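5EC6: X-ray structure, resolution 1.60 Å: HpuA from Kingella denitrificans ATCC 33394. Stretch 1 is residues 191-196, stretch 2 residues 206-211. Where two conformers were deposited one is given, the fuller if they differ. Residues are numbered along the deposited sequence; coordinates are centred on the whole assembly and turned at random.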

# COMPACT_ATOMS: atom_id res chain seq x y z
N THR A 191 5.22 8.75 9.08
CA THR A 191 4.75 7.36 9.14
C THR A 191 4.40 6.91 10.53
O THR A 191 4.92 7.40 11.56
CB THR A 191 5.73 6.41 8.46
OG1 THR A 191 7.09 6.63 8.96
CG2 THR A 191 5.70 6.58 6.96
N SER A 192 3.47 5.94 10.59
CA SER A 192 3.05 5.34 11.84
C SER A 192 4.18 4.53 12.49
O SER A 192 5.11 4.08 11.83
CB SER A 192 1.83 4.45 11.59
OG SER A 192 2.12 3.46 10.64
N SER A 193 4.09 4.37 13.82
CA SER A 193 5.21 3.77 14.57
C SER A 193 5.42 2.35 14.21
O SER A 193 4.46 1.53 14.15
CB SER A 193 4.99 3.89 16.07
OG SER A 193 4.91 5.25 16.44
N TYR A 194 6.67 1.97 13.99
CA TYR A 194 6.97 0.62 13.60
C TYR A 194 8.36 0.28 14.04
O TYR A 194 9.33 0.89 13.55
CB TYR A 194 6.86 0.46 12.10
CG TYR A 194 6.74 -0.91 11.53
CD1 TYR A 194 6.23 -2.00 12.28
CD2 TYR A 194 7.04 -1.15 10.19
CE1 TYR A 194 6.07 -3.23 11.71
CE2 TYR A 194 6.90 -2.38 9.61
CZ TYR A 194 6.41 -3.44 10.37
OH TYR A 194 6.28 -4.65 9.72
N GLU A 195 8.46 -0.74 14.90
CA GLU A 195 9.75 -1.27 15.36
C GLU A 195 9.61 -2.75 15.53
O GLU A 195 8.65 -3.23 16.18
CB GLU A 195 10.15 -0.66 16.71
CG GLU A 195 11.42 -1.29 17.30
CD GLU A 195 11.90 -0.63 18.57
OE1 GLU A 195 11.35 0.41 19.01
OE2 GLU A 195 12.91 -1.16 19.11
N THR A 196 10.51 -3.50 14.92
CA THR A 196 10.48 -4.95 15.10
C THR A 196 11.81 -5.38 15.70
O THR A 196 12.73 -4.56 15.84
CB THR A 196 10.22 -5.67 13.77
OG1 THR A 196 11.24 -5.30 12.84
CG2 THR A 196 8.86 -5.24 13.21
N VAL A 206 7.18 -7.79 17.40
CA VAL A 206 6.94 -6.40 17.05
C VAL A 206 6.83 -5.58 18.34
O VAL A 206 5.99 -5.84 19.20
CB VAL A 206 5.61 -6.29 16.21
CG1 VAL A 206 5.26 -4.85 15.90
CG2 VAL A 206 5.69 -7.11 14.93
N VAL A 207 7.68 -4.58 18.47
CA VAL A 207 7.73 -3.74 19.64
C VAL A 207 6.60 -2.70 19.55
O VAL A 207 5.85 -2.47 20.51
CB VAL A 207 9.10 -3.04 19.72
CG1 VAL A 207 9.09 -1.99 20.83
CG2 VAL A 207 10.21 -4.07 19.88
N THR A 208 6.50 -2.07 18.39
CA THR A 208 5.37 -1.20 18.05
C THR A 208 4.99 -1.43 16.60
O THR A 208 5.85 -1.60 15.76
CB THR A 208 5.72 0.29 18.18
OG1 THR A 208 6.70 0.48 19.22
CG2 THR A 208 4.45 1.09 18.47
N GLY A 209 3.70 -1.49 16.32
CA GLY A 209 3.25 -1.71 14.94
C GLY A 209 1.75 -1.42 14.87
O GLY A 209 1.09 -1.11 15.89
N SER A 210 1.21 -1.50 13.66
CA SER A 210 -0.20 -1.24 13.42
C SER A 210 -0.80 -2.44 12.72
O SER A 210 -0.19 -3.01 11.80
CB SER A 210 -0.36 -0.06 12.50
OG SER A 210 0.17 1.17 13.05
N PHE A 211 -1.97 -2.84 13.20
CA PHE A 211 -2.63 -4.04 12.69
C PHE A 211 -4.11 -3.76 12.38
O PHE A 211 -4.80 -3.07 13.12
CB PHE A 211 -2.53 -5.18 13.71
CG PHE A 211 -1.08 -5.46 14.11
CD1 PHE A 211 -0.30 -6.21 13.29
CD2 PHE A 211 -0.52 -4.83 15.20
CE1 PHE A 211 1.03 -6.45 13.59
CE2 PHE A 211 0.81 -5.04 15.51
CZ PHE A 211 1.57 -5.86 14.71
O HOH W 1 2.74 1.27 12.18

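The two stretches are held together chiefly by backbone hydrogen bonds centred on E195. Its amide donates to the carbonyl of T208, with E195 N and T208 O 2.9 Å apart and a nearly linear angle of 167° at the hydrogen. Its carbonyl accepts twice: V207 N lies 2.8 Å from E195 O, and T208 N lies 3.3 Å from E195 O. E195 and T208 thus form an antiparallel hydrogen-bonded pair, whereas T196 and V206, next along, form a non-hydrogen-bonded pair. Between these pairs V207 is an extra residue, the mark of a beta bulge. Its phi/psi of -80/-48° departs from extended geometry and brings two successive amides, those of V207 and T208, to one acceptor; the V207 bond is the shorter but the more bent, at 143°.

Beyond E195, direct backbone hydrogen bonding gives way to a water that bridges the stretches. It donates to S193 O at 2.6 Å and is hydrogen-bonded at 2.7 Å to both S192 OG and S210 OG. S192 OG and S210 OG stand 3.9 Å apart, too far for a direct bond, and the water spans the gap. Serine suits both positions: its short side chain leaves room for the water, and its hydroxyl can donate or accept. Two weaker links lie between. The CA of Y194 makes a CA-H...O contact with T208 O at 3.3 Å, so that this carbonyl receives both the E195 amide and a polarised C-H. A second such contact joins G209 CA to S193 O at 3.5 Å.

G209 is fitted to its place by what it lacks. An ideal CB on G209 would lie 2.8 Å from V206 CG1, a clash within its own stretch. G209 CA also lies 4.0 Å from Y194 CD1; the CA-to-CB bond of Y194 points away from the second stretch although its ring remains within reach.

Packing completes the contact. E195 and T208 direct their side chains to one face of the sheet, where E195 CB and T208 OG1 are 4.4 Å apart. The long, extended glutamate also reaches V207, E195 OE1 lying 3.8 Å from V207 CG1, a van der Waals contact in which the aliphatic part of the chain provides the reach. On the other face, the methyls T196 CG2 and V206 CG2 meet at 4.1 Å; beta-branched residues such as these favour extended backbones. S193 CB packs against T208 CG2 at 3.7 Å. Together the stretches bury 398 Å², both sides summed.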